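PDB 7KS4: phage terminase large subunit from Thermus phage P7426, which probably acts as the ATP-driven motor that moves viral DNA into empty capsids and as the nuclease that cuts the genome, this chain being its ATPase domain. Local coordinates for residues I71-Q77 with L153-I159; R106-L110 with F132-S136. All blocks are in the same frame, centred on the assembly; numbering follows the deposited sequence.

Contact 1 of 2, residues I71-Q77 with L153-I159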
ATOM      1  N   ILE A  71       7.573   1.577  -1.335  1.00 32.36           N
ATOM      2  CA  ILE A  71       8.842   0.916  -1.062  1.00 34.07           C
ATOM      3  C   ILE A  71       8.588  -0.581  -1.038  1.00 32.28           C
ATOM      4  O   ILE A  71       7.662  -1.048  -0.364  1.00 30.31           O
ATOM      5  CB  ILE A  71       9.455   1.381   0.272  1.00 37.08           C
ATOM      6  CG1 ILE A  71       9.347   2.903   0.397  1.00 40.80           C
ATOM      7  CG2 ILE A  71      10.916   0.900   0.368  1.00 38.51           C
ATOM      8  CD1 ILE A  71       9.832   3.448   1.717  1.00 45.38           C
ATOM      9  N   ALA A  72       9.404  -1.325  -1.768  1.00 35.02           N
ATOM     10  CA  ALA A  72       9.370  -2.780  -1.781  1.00 34.46           C
ATOM     11  C   ALA A  72      10.755  -3.308  -1.476  1.00 36.92           C
ATOM     12  O   ALA A  72      11.718  -2.537  -1.374  1.00 38.27           O
ATOM     13  CB  ALA A  72       8.884  -3.303  -3.143  1.00 33.57           C
ATOM     14  N   PRO A  73      10.903  -4.623  -1.300  1.00 40.18           N
ATOM     15  CA  PRO A  73      12.250  -5.173  -1.076  1.00 42.16           C
ATOM     16  C   PRO A  73      13.189  -4.972  -2.252  1.00 43.27           C
ATOM     17  O   PRO A  73      14.400  -4.816  -2.043  1.00 44.97           O
ATOM     18  CB  PRO A  73      11.985  -6.662  -0.816  1.00 41.55           C
ATOM     19  CG  PRO A  73      10.570  -6.720  -0.336  1.00 39.83           C
ATOM     20  CD  PRO A  73       9.856  -5.643  -1.112  1.00 39.83           C
ATOM     21  N   THR A  74      12.668  -4.972  -3.479  1.00 47.32           N
ATOM     22  CA  THR A  74      13.459  -4.810  -4.690  1.00 49.98           C
ATOM     23  C   THR A  74      12.778  -3.802  -5.606  1.00 50.64           C
ATOM     24  O   THR A  74      11.590  -3.506  -5.459  1.00 44.57           O
ATOM     25  CB  THR A  74      13.617  -6.130  -5.445  1.00 53.75           C
ATOM     26  OG1 THR A  74      12.323  -6.607  -5.838  1.00 52.00           O
ATOM     27  CG2 THR A  74      14.311  -7.178  -4.573  1.00 56.43           C
ATOM     28  N   TYR A  75      13.541  -3.292  -6.575  1.00 60.38           N
ATOM     29  CA  TYR A  75      12.965  -2.369  -7.547  1.00 62.00           C
ATOM     30  C   TYR A  75      11.948  -3.070  -8.440  1.00 60.85           C
ATOM     31  O   TYR A  75      10.910  -2.490  -8.777  1.00 59.37           O
ATOM     32  CB  TYR A  75      14.066  -1.722  -8.389  1.00 68.61           C
ATOM     33  CG  TYR A  75      14.588  -0.437  -7.791  1.00 69.31           C
ATOM     34  CD1 TYR A  75      13.736   0.639  -7.571  1.00 66.20           C
ATOM     35  CD2 TYR A  75      15.928  -0.292  -7.448  1.00 72.83           C
ATOM     36  CE1 TYR A  75      14.195   1.818  -7.024  1.00 65.37           C
ATOM     37  CE2 TYR A  75      16.395   0.892  -6.898  1.00 71.84           C
ATOM     38  CZ  TYR A  75      15.521   1.942  -6.689  1.00 67.72           C
ATOM     39  OH  TYR A  75      15.963   3.125  -6.144  1.00 66.75           O
ATOM     40  N   ASP A  76      12.224  -4.316  -8.828  1.00 59.80           N
ATOM     41  CA  ASP A  76      11.270  -5.061  -9.646  1.00 58.61           C
ATOM     42  C   ASP A  76       9.943  -5.235  -8.916  1.00 53.81           C
ATOM     43  O   ASP A  76       8.874  -5.211  -9.539  1.00 49.61           O
ATOM     44  CB  ASP A  76      11.854  -6.419 -10.033  1.00 64.45           C
ATOM     45  CG  ASP A  76      13.018  -6.302 -10.999  1.00 71.05           C
ATOM     46  OD1 ASP A  76      12.984  -5.416 -11.880  1.00 71.64           O
ATOM     47  OD2 ASP A  76      13.970  -7.100 -10.878  1.00 76.02           O
ATOM     48  N   GLN A  77       9.990  -5.416  -7.596  1.00 56.50           N
ATOM     49  CA  GLN A  77       8.753  -5.510  -6.829  1.00 54.43           C
ATOM     50  C   GLN A  77       8.079  -4.147  -6.707  1.00 48.68           C
ATOM     51  O   GLN A  77       6.853  -4.046  -6.820  1.00 46.58           O
ATOM     52  CB  GLN A  77       9.030  -6.097  -5.446  1.00 54.84           C
ATOM     53  CG  GLN A  77       7.773  -6.360  -4.620  1.00 52.71           C
ATOM     54  CD  GLN A  77       6.860  -7.396  -5.252  1.00 54.43           C
ATOM     55  OE1 GLN A  77       7.319  -8.289  -5.968  1.00 58.11           O
ATOM     56  NE2 GLN A  77       5.559  -7.283  -4.988  1.00 51.87           N
ATOM     57  N   LEU A 153       4.359   0.401   1.980  1.00 30.02           N
ATOM     58  CA  LEU A 153       5.380  -0.634   2.098  1.00 32.14           C
ATOM     59  C   LEU A 153       4.776  -1.915   1.548  1.00 32.18           C
ATOM     60  O   LEU A 153       3.820  -2.449   2.120  1.00 32.38           O
ATOM     61  CB  LEU A 153       5.845  -0.829   3.541  1.00 32.22           C
ATOM     62  CG  LEU A 153       6.908   0.142   4.052  1.00 34.13           C
ATOM     63  CD1 LEU A 153       6.340   1.531   4.211  1.00 34.73           C
ATOM     64  CD2 LEU A 153       7.493  -0.354   5.371  1.00 34.69           C
ATOM     65  N   ASP A 154       5.328  -2.395   0.441  1.00 32.94           N
ATOM     66  CA  ASP A 154       4.875  -3.623  -0.196  1.00 34.38           C
ATOM     67  C   ASP A 154       5.797  -4.763   0.214  1.00 33.40           C
ATOM     68  O   ASP A 154       7.012  -4.579   0.320  1.00 32.35           O
ATOM     69  CB  ASP A 154       4.858  -3.468  -1.715  1.00 37.79           C
ATOM     70  CG  ASP A 154       4.135  -4.605  -2.414  1.00 40.70           C
ATOM     71  OD1 ASP A 154       3.265  -5.246  -1.790  1.00 40.18           O
ATOM     72  OD2 ASP A 154       4.436  -4.847  -3.595  1.00 44.21           O
ATOM     73  N   GLU A 155       5.215  -5.934   0.452  1.00 35.57           N
ATOM     74  CA  GLU A 155       5.929  -7.060   1.066  1.00 38.22           C
ATOM     75  C   GLU A 155       6.793  -6.578   2.230  1.00 35.46           C
ATOM     76  O   GLU A 155       7.992  -6.867   2.339  1.00 36.41           O
ATOM     77  CB  GLU A 155       6.745  -7.828   0.031  1.00 43.57           C
ATOM     78  CG  GLU A 155       5.921  -8.910  -0.680  1.00 47.80           C
ATOM     79  CD  GLU A 155       5.300  -9.910   0.302  1.00 47.59           C
ATOM     80  OE1 GLU A 155       6.052 -10.673   0.949  1.00 51.34           O
ATOM     81  OE2 GLU A 155       4.062  -9.906   0.451  1.00 46.75           O
ATOM     82  N   ALA A 156       6.134  -5.847   3.128  1.00 31.26           N
ATOM     83  CA  ALA A 156       6.813  -5.206   4.247  1.00 29.64           C
ATOM     84  C   ALA A 156       7.529  -6.203   5.150  1.00 31.31           C
ATOM     85  O   ALA A 156       8.570  -5.873   5.726  1.00 30.90           O
ATOM     86  CB  ALA A 156       5.800  -4.408   5.061  1.00 28.03           C
ATOM     87  N   ALA A 157       6.981  -7.409   5.319  1.00 33.72           N
ATOM     88  CA  ALA A 157       7.611  -8.365   6.226  1.00 35.64           C
ATOM     89  C   ALA A 157       8.990  -8.785   5.740  1.00 37.51           C
ATOM     90  O   ALA A 157       9.776  -9.330   6.525  1.00 38.15           O
ATOM     91  CB  ALA A 157       6.720  -9.594   6.411  1.00 35.84           C
ATOM     92  N   MET A 158       9.300  -8.542   4.469  1.00 37.18           N
ATOM     93  CA  MET A 158      10.617  -8.805   3.915  1.00 40.69           C
ATOM     94  C   MET A 158      11.513  -7.571   3.908  1.00 39.21           C
ATOM     95  O   MET A 158      12.666  -7.664   3.475  1.00 40.07           O
ATOM     96  CB  MET A 158      10.477  -9.356   2.491  1.00 46.29           C
ATOM     97  CG  MET A 158       9.950 -10.780   2.444  1.00 51.55           C
ATOM     98  SD  MET A 158      11.122 -11.960   3.156  1.00 57.54           S
ATOM     99  CE  MET A 158      12.356 -12.051   1.860  1.00 61.55           C
ATOM    100  N   ILE A 159      11.027  -6.434   4.383  1.00 36.68           N
ATOM    101  CA  ILE A 159      11.815  -5.207   4.462  1.00 37.10           C
ATOM    102  C   ILE A 159      12.419  -5.120   5.864  1.00 36.01           C
ATOM    103  O   ILE A 159      11.682  -5.276   6.842  1.00 34.71           O
ATOM    104  CB  ILE A 159      10.954  -3.966   4.161  1.00 36.70           C
ATOM    105  CG1 ILE A 159      10.465  -4.002   2.705  1.00 38.21           C
ATOM    106  CG2 ILE A 159      11.735  -2.681   4.424  1.00 35.94           C
ATOM    107  CD1 ILE A 159       9.474  -2.912   2.354  1.00 37.94           C
TER
HETATM  108  O   HOH W   1       4.743  -2.971  -5.592  1.00 36.77           O
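The amide of Q77 and the carboxylate of D154 meet with their planes 45° apart. NE2 of Q77 donates to OD2 of D154 over 3.0 Å. The acceptor lies nearly in the amide plane, but the donor sits above the carboxylate plane, 40° out of it. Q77 gets there with CG anti to its backbone N (chi1 -174°) and a bend at chi2, which lays its chain across D154. A water bridges the same two residues, donating to OD2 of D154 and to the backbone O of Q77. OD2 is gripped by two donors, while OD1 takes a weak bond from the backbone N of E155. T74 caps the start of helix 75-92 by accepting from N of Q77.

The backbones pair as parallel strands at I71 and L153. N of D154 donates to O of I71 at 2.8 Å. The ring of P73 packs against the turn 154-159: its CD lies 3.4 Å from O of D154, and its CG is 3.9 Å from CB of M158. CG1 of I159 also packs on the ring.

The carboxylate of E155 turns away to the backbone N of T184. The side chain of D154 is about 3 Å from the bound magnesium, and D154 binds magnesium in another structure of this protein. E155 is the predicted catalytic glutamate. This is the end of the predicted Walker B strand of an ASCE P-loop ATPase.

Contact 2 of 2, residues R106-L110 with F132-S136. With SO4 (sulfate ion), chain C.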
ATOM      1  N   ARG A 106      12.499   5.403 -15.824  1.00 85.40           N
ATOM      2  CA  ARG A 106      13.774   4.861 -15.367  1.00 90.06           C
ATOM      3  C   ARG A 106      14.005   5.169 -13.892  1.00 85.35           C
ATOM      4  O   ARG A 106      14.465   4.307 -13.134  1.00 87.99           O
ATOM      5  CB  ARG A 106      14.913   5.412 -16.227  1.00 96.67           C
ATOM      6  CG  ARG A 106      14.726   5.164 -17.725  1.00100.48           C
ATOM      7  CD  ARG A 106      16.011   5.385 -18.516  1.00105.93           C
ATOM      8  NE  ARG A 106      16.245   6.790 -18.839  1.00107.26           N
ATOM      9  CZ  ARG A 106      15.786   7.407 -19.927  1.00109.27           C
ATOM     10  NH1 ARG A 106      15.052   6.752 -20.817  1.00110.54           N
ATOM     11  NH2 ARG A 106      16.059   8.690 -20.124  1.00109.66           N
ATOM     12  N   ARG A 107      13.679   6.385 -13.461  1.00 72.63           N
ATOM     13  CA  ARG A 107      13.886   6.799 -12.081  1.00 68.70           C
ATOM     14  C   ARG A 107      12.677   6.536 -11.188  1.00 61.92           C
ATOM     15  O   ARG A 107      12.666   6.994 -10.040  1.00 60.17           O
ATOM     16  CB  ARG A 107      14.246   8.286 -12.030  1.00 71.78           C
ATOM     17  CG  ARG A 107      15.640   8.591 -12.540  1.00 78.82           C
ATOM     18  CD  ARG A 107      15.980  10.063 -12.395  1.00 82.27           C
ATOM     19  NE  ARG A 107      15.443  10.862 -13.493  1.00 84.12           N
ATOM     20  CZ  ARG A 107      15.693  12.156 -13.666  1.00 87.03           C
ATOM     21  NH1 ARG A 107      16.475  12.807 -12.812  1.00 89.37           N
ATOM     22  NH2 ARG A 107      15.165  12.801 -14.697  1.00 87.47           N
ATOM     23  N   LEU A 108      11.681   5.801 -11.675  1.00 55.74           N
ATOM     24  CA  LEU A 108      10.451   5.531 -10.932  1.00 52.50           C
ATOM     25  C   LEU A 108       9.953   6.796 -10.239  1.00 49.90           C
ATOM     26  O   LEU A 108       9.757   6.846  -9.024  1.00 49.11           O
ATOM     27  CB  LEU A 108      10.648   4.404  -9.917  1.00 51.59           C
ATOM     28  CG  LEU A 108      11.037   3.017 -10.439  1.00 52.25           C
ATOM     29  CD1 LEU A 108      11.092   2.040  -9.281  1.00 50.30           C
ATOM     30  CD2 LEU A 108      10.074   2.520 -11.516  1.00 50.91           C
ATOM     31  N   ARG A 109       9.753   7.836 -11.047  1.00 47.27           N
ATOM     32  CA  ARG A 109       9.312   9.134 -10.555  1.00 45.30           C
ATOM     33  C   ARG A 109       8.103   9.582 -11.364  1.00 43.69           C
ATOM     34  O   ARG A 109       8.179   9.698 -12.592  1.00 43.93           O
ATOM     35  CB  ARG A 109      10.433  10.169 -10.643  1.00 50.59           C
ATOM     36  CG  ARG A 109      10.215  11.383  -9.755  1.00 51.28           C
ATOM     37  CD  ARG A 109      11.232  12.470 -10.039  1.00 56.54           C
ATOM     38  NE  ARG A 109      11.057  13.623  -9.164  1.00 57.80           N
ATOM     39  CZ  ARG A 109      11.510  14.845  -9.428  1.00 61.67           C
ATOM     40  NH1 ARG A 109      12.169  15.091 -10.555  1.00 64.07           N
ATOM     41  NH2 ARG A 109      11.297  15.829  -8.565  1.00 62.49           N
ATOM     42  N   LEU A 110       6.996   9.827 -10.673  1.00 38.36           N
ATOM     43  CA  LEU A 110       5.752  10.255 -11.290  1.00 37.66           C
ATOM     44  C   LEU A 110       5.355  11.598 -10.697  1.00 36.71           C
ATOM     45  O   LEU A 110       5.310  11.752  -9.471  1.00 35.72           O
ATOM     46  CB  LEU A 110       4.658   9.209 -11.066  1.00 34.11           C
ATOM     47  CG  LEU A 110       3.265   9.510 -11.620  1.00 32.48           C
ATOM     48  CD1 LEU A 110       3.263   9.574 -13.135  1.00 33.83           C
ATOM     49  CD2 LEU A 110       2.276   8.464 -11.110  1.00 30.85           C
ATOM     50  N   PHE A 132       5.140  11.010  -6.704  1.00 37.25           N
ATOM     51  CA  PHE A 132       5.093   9.627  -6.246  1.00 37.52           C
ATOM     52  C   PHE A 132       6.301   8.895  -6.803  1.00 37.83           C
ATOM     53  O   PHE A 132       6.547   8.936  -8.012  1.00 39.84           O
ATOM     54  CB  PHE A 132       3.798   8.945  -6.696  1.00 35.79           C
ATOM     55  CG  PHE A 132       3.622   7.543  -6.178  1.00 34.41           C
ATOM     56  CD1 PHE A 132       3.428   7.308  -4.826  1.00 33.69           C
ATOM     57  CD2 PHE A 132       3.608   6.464  -7.050  1.00 33.94           C
ATOM     58  CE1 PHE A 132       3.249   6.017  -4.344  1.00 32.94           C
ATOM     59  CE2 PHE A 132       3.426   5.171  -6.578  1.00 32.91           C
ATOM     60  CZ  PHE A 132       3.242   4.949  -5.225  1.00 32.31           C
ATOM     61  N   ARG A 133       7.050   8.232  -5.925  1.00 35.87           N
ATOM     62  CA  ARG A 133       8.266   7.540  -6.323  1.00 36.75           C
ATOM     63  C   ARG A 133       8.231   6.093  -5.871  1.00 34.86           C
ATOM     64  O   ARG A 133       7.653   5.761  -4.834  1.00 34.29           O
ATOM     65  CB  ARG A 133       9.513   8.185  -5.737  1.00 41.50           C
ATOM     66  CG  ARG A 133       9.889   9.502  -6.360  1.00 45.52           C
ATOM     67  CD  ARG A 133      11.370   9.523  -6.684  1.00 51.61           C
ATOM     68  NE  ARG A 133      11.919  10.865  -6.597  1.00 55.48           N
ATOM     69  CZ  ARG A 133      13.136  11.198  -7.007  1.00 58.52           C
ATOM     70  NH1 ARG A 133      13.548  12.447  -6.886  1.00 61.80           N
ATOM     71  NH2 ARG A 133      13.929  10.281  -7.547  1.00 59.52           N
ATOM     72  N   GLY A 134       8.874   5.240  -6.662  1.00 35.65           N
ATOM     73  CA  GLY A 134       9.158   3.881  -6.247  1.00 35.46           C
ATOM     74  C   GLY A 134      10.546   3.797  -5.633  1.00 37.19           C
ATOM     75  O   GLY A 134      11.487   4.435  -6.100  1.00 38.57           O
ATOM     76  N   LYS A 135      10.653   3.008  -4.567  1.00 37.96           N
ATOM     77  CA  LYS A 135      11.900   2.850  -3.833  1.00 41.18           C
ATOM     78  C   LYS A 135      12.106   1.379  -3.501  1.00 40.93           C
ATOM     79  O   LYS A 135      11.154   0.599  -3.425  1.00 38.40           O
ATOM     80  CB  LYS A 135      11.910   3.682  -2.545  1.00 42.45           C
ATOM     81  CG  LYS A 135      11.912   5.189  -2.771  1.00 43.15           C
ATOM     82  CD  LYS A 135      13.195   5.638  -3.447  1.00 47.67           C
ATOM     83  CE  LYS A 135      13.263   7.142  -3.567  1.00 49.75           C
ATOM     84  NZ  LYS A 135      14.493   7.562  -4.296  1.00 52.73           N
ATOM     85  N   SER A 136      13.372   1.023  -3.290  1.00 45.15           N
ATOM     86  CA  SER A 136      13.800  -0.350  -3.047  1.00 46.39           C
ATOM     87  C   SER A 136      14.539  -0.438  -1.719  1.00 46.84           C
ATOM     88  O   SER A 136      15.430   0.374  -1.441  1.00 50.25           O
ATOM     89  CB  SER A 136      14.714  -0.845  -4.169  1.00 49.85           C
ATOM     90  OG  SER A 136      15.469  -1.968  -3.745  1.00 53.67           O
TER
HETATM   91  S   SO4 C 302      14.309   9.039 -16.816  0.99 91.12           S
HETATM   92  O1  SO4 C 302      15.586   8.417 -17.157  0.99 90.45           O
HETATM   93  O2  SO4 C 302      13.855   9.863 -17.933  0.99 90.55           O
HETATM   94  O3  SO4 C 302      13.318   7.998 -16.551  0.99 90.75           O
HETATM   95  O4  SO4 C 302      14.496   9.881 -15.637  0.99 90.63           O
HETATM   96  O   HOH W   2      12.346   6.730  -7.259  1.00 41.37           O
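Strands 109-115 and 126-136 form a beta hairpin, and this contact joins the start of the first to the end of the second. L110 and F132 are an antiparallel hydrogen-bonded pair: N of L110 donates to O of F132 at 2.8 Å, and N of F132 returns a bond to O of L110 at 2.9 Å. R109 and R133 are the next, non-hydrogen-bonded pair. One step on, N of G134 donates to O of L108 at 3.0 Å, and the same oxygen takes a CA-H contact from R133.

R109 and R133 lie over each other on one side of the sheet. CD of R109 sits 3.7 Å above the centre of the R133 guanidinium, and the two guanidinium planes are 39° apart. R109 runs extended from CG to NE, whereas R133 bends at chi2 and chi3, which brings its guanidinium face against CD of R109. OE2 of E131 takes salt bridges from NE of both arginines, which would offset their like charges.

L108 and R109 both face Q104 of strand 99-104, a G1 beta bulge where strand 109-115 begins beside strand 99-104. L108 has a positive phi (43°). Its CB and CD1 lie against the backbone of G134, with CD1 4.0 Å from CA. A water lies within hydrogen-bonding distance of O of R107 (2.8 Å) and O of G134 (2.7 Å).

On the other side of the sheet, F132 packs on A56 and L60 of helix 48-62. At the outer end, a sulfate, probably from the crystallisation liquor, puts O4 at the edge of the R107 guanidinium, in its plane. The approach of NE of R107 to O4, 2.5 Å, is suspiciously short, so the details of that bond are doubtful. The bond from NH2 is weak.

After strand 37-42 and helix 48-62 the chain forms strand 67-72 and turns into helix 75-92, giving the first half of contact 1. It then builds strands 99-104, 109-115 and 126-136. Contact 2 closes the hairpin of the last two at its open end, with 21 residues between its segments. Only after this does the predicted Walker B strand 150-153 arrive beside strand 67-72 and close the much longer loop of contact 1, which encloses contact 2. In the sheet, strand 67-72 separates 126-136 from 150-153, so it links the antiparallel edge to the parallel, nucleotide-binding part. The two contacts touch directly: N of A72 probably bonds to O of K135, and Y75 packs on L108 and S136.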